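Local structure of lytic chitin monooxygenase (Enterococcus faecalis, 4ALS) at residues A5-R10 and Q159-N164; A84-A89 and A146-G151. The protein cleaves glycosidic bonds in crystalline alpha- and beta-chitin oxidatively by a copper-dependent mechanism, releasing oxidised chitooligosaccharides. All coordinates share one frame; numbering follows the deposited sequence.

Interaction 1 of 2, residues A5-R10 and Q159-N164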
loop_
_atom_site.group_PDB
_atom_site.type_symbol
_atom_site.label_atom_id
_atom_site.label_comp_id
_atom_site.label_asym_id
_atom_site.label_seq_id
_atom_site.Cartn_x
_atom_site.Cartn_y
_atom_site.Cartn_z
ATOM N N ALA A 5 7.423 4.112 -1.921
ATOM C CA ALA A 5 8.838 3.735 -1.837
ATOM C C ALA A 5 9.364 3.613 -0.415
ATOM O O ALA A 5 10.373 2.947 -0.189
ATOM C CB ALA A 5 9.699 4.733 -2.613
ATOM N N SER A 6 8.719 4.289 0.538
ATOM C CA SER A 6 9.179 4.275 1.932
ATOM C C SER A 6 7.988 4.487 2.865
ATOM O O SER A 6 7.281 5.475 2.739
ATOM C CB SER A 6 10.203 5.387 2.150
ATOM O OG SER A 6 10.663 5.378 3.493
ATOM N N PRO A 7 7.743 3.550 3.802
ATOM C CA PRO A 7 8.371 2.223 3.856
ATOM C C PRO A 7 7.999 1.492 2.583
ATOM O O PRO A 7 6.874 1.654 2.087
ATOM C CB PRO A 7 7.706 1.537 5.051
ATOM C CG PRO A 7 6.829 2.540 5.701
ATOM C CD PRO A 7 6.663 3.716 4.788
ATOM N N GLY A 8 8.924 0.709 2.054
ATOM C CA GLY A 8 8.707 0.093 0.749
ATOM C C GLY A 8 7.428 -0.724 0.712
ATOM O O GLY A 8 7.159 -1.502 1.617
ATOM N N SER A 9 6.628 -0.549 -0.331
ATOM C CA SER A 9 5.434 -1.369 -0.462
ATOM C C SER A 9 5.776 -2.811 -0.859
ATOM O O SER A 9 6.900 -3.107 -1.291
ATOM C CB SER A 9 4.467 -0.756 -1.460
ATOM O OG SER A 9 4.928 -0.992 -2.791
ATOM N N ARG A 10 4.804 -3.698 -0.701
ATOM C CA ARG A 10 4.996 -5.103 -1.049
ATOM C C ARG A 10 5.381 -5.227 -2.531
ATOM O O ARG A 10 6.304 -5.980 -2.883
ATOM C CB ARG A 10 3.731 -5.895 -0.720
ATOM C CG ARG A 10 3.885 -7.399 -0.899
ATOM C CD ARG A 10 2.566 -8.094 -0.632
ATOM N NE ARG A 10 2.119 -7.965 0.769
ATOM C CZ ARG A 10 0.963 -8.455 1.213
ATOM N NH1 ARG A 10 0.137 -9.079 0.380
ATOM N NH2 ARG A 10 0.629 -8.332 2.501
ATOM N N GLN A 159 -1.652 0.288 -2.713
ATOM C CA GLN A 159 -0.336 -0.136 -2.221
ATOM C C GLN A 159 -0.415 -0.772 -0.838
ATOM O O GLN A 159 -0.536 -0.072 0.158
ATOM C CB GLN A 159 0.619 1.067 -2.207
ATOM C CG GLN A 159 0.942 1.554 -3.614
ATOM C CD GLN A 159 2.003 0.691 -4.265
ATOM O OE1 GLN A 159 3.168 0.720 -3.849
ATOM N NE2 GLN A 159 1.609 -0.113 -5.253
ATOM N N ALA A 160 -0.358 -2.101 -0.786
ATOM C CA ALA A 160 -0.207 -2.804 0.491
ATOM C C ALA A 160 1.247 -2.742 0.928
ATOM O O ALA A 160 2.143 -2.933 0.116
ATOM C CB ALA A 160 -0.660 -4.246 0.375
ATOM N N ILE A 161 1.443 -2.449 2.213
ATOM C CA ILE A 161 2.770 -2.238 2.822
ATOM C C ILE A 161 2.882 -3.105 4.073
ATOM O O ILE A 161 2.061 -3.009 4.983
ATOM C CB ILE A 161 2.962 -0.753 3.224
ATOM C CG1 ILE A 161 2.745 0.184 2.025
ATOM C CG2 ILE A 161 4.341 -0.532 3.845
ATOM C CD1 ILE A 161 2.380 1.607 2.421
ATOM N N ASP A 162 3.911 -3.948 4.111
ATOM C CA ASP A 162 4.141 -4.856 5.232
ATOM C C ASP A 162 5.092 -4.229 6.231
ATOM O O ASP A 162 6.217 -3.870 5.875
ATOM C CB ASP A 162 4.710 -6.174 4.706
ATOM C CG ASP A 162 3.747 -6.871 3.782
ATOM O OD1 ASP A 162 2.687 -7.308 4.268
ATOM O OD2 ASP A 162 4.023 -6.937 2.565
ATOM N N VAL A 163 4.634 -4.074 7.470
ATOM C CA VAL A 163 5.464 -3.465 8.515
ATOM C C VAL A 163 5.541 -4.345 9.768
ATOM O O VAL A 163 4.648 -5.152 10.034
ATOM C CB VAL A 163 5.016 -2.019 8.858
ATOM C CG1 VAL A 163 5.128 -1.120 7.642
ATOM C CG2 VAL A 163 3.589 -1.997 9.407
ATOM N N ASN A 164 6.648 -4.208 10.498
ATOM C CA ASN A 164 6.812 -4.851 11.798
ATOM C C ASN A 164 6.978 -3.753 12.832
ATOM O O ASN A 164 7.989 -3.069 12.865
ATOM C CB ASN A 164 8.025 -5.781 11.794
ATOM C CG ASN A 164 8.272 -6.421 13.139
ATOM O OD1 ASN A 164 9.385 -6.352 13.679
ATOM N ND2 ASN A 164 7.242 -7.038 13.690
HETATM O O HOH W 1 5.965 -3.908 2.186
HETATM O O HOH W 2 7.527 -1.907 4.307
#
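Arg10 meets Asp162 in a side-on salt bridge, each carboxylate oxygen taking one N-H. Arg10 NE lies 2.8 Å from Asp162 OD2, and Arg10 NH2 is 2.9 Å from Asp162 OD1. Both oxygens offer their syn lone pairs, and the two flat groups are nearly coplanar, 2° apart, which fixes the rotation of each. A bend at chi3 (-65°) in the otherwise extended chain of Arg10 brings NE and NH2 edge-on to the carboxylate. The pair is buried but well satisfied: Tyr141 OH also bonds Asp162 OD1, while Leu58 O and Gln61 take further guanidinium hydrogens and Trp66 adds a cation-pi contact. The backbone N of Arg10 donates a nearly straight bond (2.9 Å) to Ala160 O. In the beta-sandwich core of this AA10 lytic polysaccharide monooxygenase, the contact joins the turn after strand 2-6 to strand 155-165 of the other sheet. Ser9, the N-cap of helix 10-13, packs against Ile161, its CB 4.0 Å from Ile161 CG1. Ser9 OG donates to Gln159 OE1 at 2.7 Å, approaching from above the amide's carbonyl plane, and also caps Phe12 N; the same OE1 also accepts a hydrogen bond from Val4 N. Beyond Ser9, Ile161 CG2 rests against Pro7, which follows a cis peptide bond, with Pro7 CB 4.1 Å away. Two waters on Gly8 O bridge to Asp162, one to its N and the other to its O.

Interaction 2 of 2, residues A84-A89 and A146-G151. With CU (copper (II) ion), chain B.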
loop_
_atom_site.group_PDB
_atom_site.type_symbol
_atom_site.label_atom_id
_atom_site.label_comp_id
_atom_site.label_asym_id
_atom_site.label_seq_id
_atom_site.Cartn_x
_atom_site.Cartn_y
_atom_site.Cartn_z
ATOM N N ALA A 84 3.912 8.506 -13.336
ATOM C CA ALA A 84 2.996 9.321 -14.147
ATOM C C ALA A 84 2.122 10.108 -13.181
ATOM O O ALA A 84 1.259 9.544 -12.490
ATOM C CB ALA A 84 2.150 8.461 -15.089
ATOM N N GLN A 85 2.384 11.411 -13.096
ATOM C CA GLN A 85 1.603 12.291 -12.235
ATOM C C GLN A 85 0.184 12.442 -12.765
ATOM O O GLN A 85 -0.026 12.539 -13.980
ATOM C CB GLN A 85 2.257 13.669 -12.150
ATOM C CG GLN A 85 3.641 13.687 -11.525
ATOM C CD GLN A 85 4.442 14.868 -12.024
ATOM O OE1 GLN A 85 5.112 14.787 -13.059
ATOM N NE2 GLN A 85 4.387 15.966 -11.289
ATOM N N HIS A 86 -0.792 12.427 -11.861
ATOM C CA HIS A 86 -2.176 12.686 -12.250
ATOM C C HIS A 86 -2.807 13.600 -11.247
ATOM O O HIS A 86 -2.478 13.552 -10.060
ATOM C CB HIS A 86 -3.008 11.395 -12.281
ATOM C CG HIS A 86 -2.446 10.293 -13.161
ATOM N ND1 HIS A 86 -2.227 10.451 -14.489
ATOM C CD2 HIS A 86 -2.116 8.978 -12.860
ATOM C CE1 HIS A 86 -1.757 9.292 -15.004
ATOM N NE2 HIS A 86 -1.698 8.388 -14.007
ATOM N N ARG A 87 -3.731 14.431 -11.728
ATOM C CA ARG A 87 -4.600 15.228 -10.872
ATOM C C ARG A 87 -5.174 14.310 -9.788
ATOM O O ARG A 87 -5.610 13.185 -10.083
ATOM C CB ARG A 87 -5.716 15.824 -11.728
ATOM C CG ARG A 87 -6.412 17.029 -11.129
ATOM C CD ARG A 87 -7.187 17.760 -12.214
ATOM N NE ARG A 87 -8.118 18.733 -11.662
ATOM C CZ ARG A 87 -8.979 19.432 -12.395
ATOM N NH1 ARG A 87 -9.017 19.270 -13.715
ATOM N NH2 ARG A 87 -9.799 20.303 -11.812
ATOM N N THR A 88 -5.176 14.779 -8.541
ATOM C CA THR A 88 -5.452 13.891 -7.399
ATOM C C THR A 88 -6.627 14.343 -6.539
ATOM O O THR A 88 -6.717 15.527 -6.184
ATOM C CB THR A 88 -4.186 13.815 -6.520
ATOM O OG1 THR A 88 -3.136 13.199 -7.268
ATOM C CG2 THR A 88 -4.417 13.014 -5.237
ATOM N N ALA A 89 -7.500 13.388 -6.202
ATOM C CA ALA A 89 -8.638 13.633 -5.305
ATOM C C ALA A 89 -8.282 13.443 -3.836
ATOM O O ALA A 89 -8.683 14.240 -2.996
ATOM C CB ALA A 89 -9.824 12.754 -5.673
ATOM N N ALA A 146 -2.389 1.762 1.439
ATOM C CA ALA A 146 -2.295 3.153 0.983
ATOM C C ALA A 146 -2.992 3.285 -0.359
ATOM O O ALA A 146 -2.697 2.518 -1.282
ATOM C CB ALA A 146 -0.840 3.582 0.866
ATOM N N VAL A 147 -3.919 4.235 -0.456
ATOM C CA VAL A 147 -4.778 4.358 -1.636
ATOM C C VAL A 147 -4.737 5.775 -2.198
ATOM O O VAL A 147 -5.168 6.727 -1.548
ATOM C CB VAL A 147 -6.244 3.958 -1.331
ATOM C CG1 VAL A 147 -7.090 4.010 -2.606
ATOM C CG2 VAL A 147 -6.331 2.561 -0.707
ATOM N N TRP A 148 -4.214 5.894 -3.413
ATOM C CA TRP A 148 -4.104 7.175 -4.111
ATOM C C TRP A 148 -5.282 7.303 -5.043
ATOM O O TRP A 148 -5.368 6.596 -6.050
ATOM C CB TRP A 148 -2.767 7.215 -4.859
ATOM C CG TRP A 148 -2.570 8.389 -5.780
ATOM C CD1 TRP A 148 -3.085 9.676 -5.652
ATOM C CD2 TRP A 148 -1.769 8.413 -7.001
ATOM N NE1 TRP A 148 -2.671 10.474 -6.693
ATOM C CE2 TRP A 148 -1.858 9.773 -7.526
ATOM C CE3 TRP A 148 -0.977 7.479 -7.669
ATOM C CZ2 TRP A 148 -1.217 10.149 -8.700
ATOM C CZ3 TRP A 148 -0.341 7.870 -8.847
ATOM C CH2 TRP A 148 -0.453 9.171 -9.344
ATOM N N GLY A 149 -6.213 8.195 -4.703
ATOM C CA GLY A 149 -7.420 8.382 -5.510
ATOM C C GLY A 149 -7.252 9.465 -6.548
ATOM O O GLY A 149 -6.973 10.626 -6.221
ATOM N N ILE A 150 -7.441 9.076 -7.811
ATOM C CA ILE A 150 -7.212 9.976 -8.954
ATOM C C ILE A 150 -8.364 10.978 -9.096
ATOM O O ILE A 150 -9.527 10.637 -8.901
ATOM C CB ILE A 150 -6.950 9.160 -10.236
ATOM C CG1 ILE A 150 -5.776 8.181 -10.036
ATOM C CG2 ILE A 150 -6.677 10.074 -11.430
ATOM C CD1 ILE A 150 -4.522 8.782 -9.420
ATOM N N GLY A 151 -8.030 12.226 -9.414
ATOM C CA GLY A 151 -9.035 13.287 -9.455
ATOM C C GLY A 151 -9.883 13.349 -10.714
ATOM O O GLY A 151 -11.039 13.757 -10.654
HETATM CU CU CU B . -0.946 6.606 -14.092
#
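Trp148 and Thr88 join through a side-chain hydrogen bond, Trp148 NE1 donating to Thr88 OG1 over 2.8 Å with the oxygen almost exactly in the indole plane. Thr88 OG1 in turn donates to His86 O at 2.9 Å, so one oxygen accepts from the indole N-H and donates to the loop carbonyl, holding the threonine's rotation. Backbone bonds form the second group: Gly151 N donates to Arg87 O (2.7 Å) from above the carbonyl plane, and Ala89 N donates to Gly149 O. They accompany the antiparallel, non-hydrogen-bonded pair of Thr88 and Ile150, where strands 88-96 and 142-150 meet at one end of the LPMO beta-sandwich, next to the copper-binding surface. Packing round the rings is the third kind of interaction. The indole of Trp148, with CG anti to the backbone N (chi1 172°), has Ile150 CD1 over one face. The carbonyl of Ala84 meets the indole edge in plane, Ala84 O lying 3.6 Å from Trp148 CH2. Ile150 CG2 reaches His86 CB at 4.0 Å. The imidazole and the six-membered indole ring lie within 21° of parallel but are slid so far apart that they barely overlap, His86 CD2 being 3.9 Å from Trp148 CH2. Trp91 and Phe157 also pack against the indole. In metal coordination, His86 NE2 binds the copper ion at 1.9 Å, and His1 is the other copper-binding residue, as in the histidine brace of these enzymes.

From the N terminus, with copper-binding His1, the chain runs along strand 2-6 into segment 5-10, whose partner 159-164 lies near the C terminus; interaction 1 thus closes a loop spanning most of the protein. Interaction 2 is nested inside it: the chain leaves strand 74-82, passes His86, enters strand 88-96 and, after strands 111-120 and 127-134, returns along strand 142-150 to segment 146-151. Strands 142-150 and 155-165 follow each other and are antiparallel neighbours in one sheet, so the contacts adjoin there, through Gln159 N and Ala146 O (2.8 Å, a probable hydrogen bond). Interaction 1 ties the two sheets together, whereas interaction 2 fastens the His86 loop to the larger one.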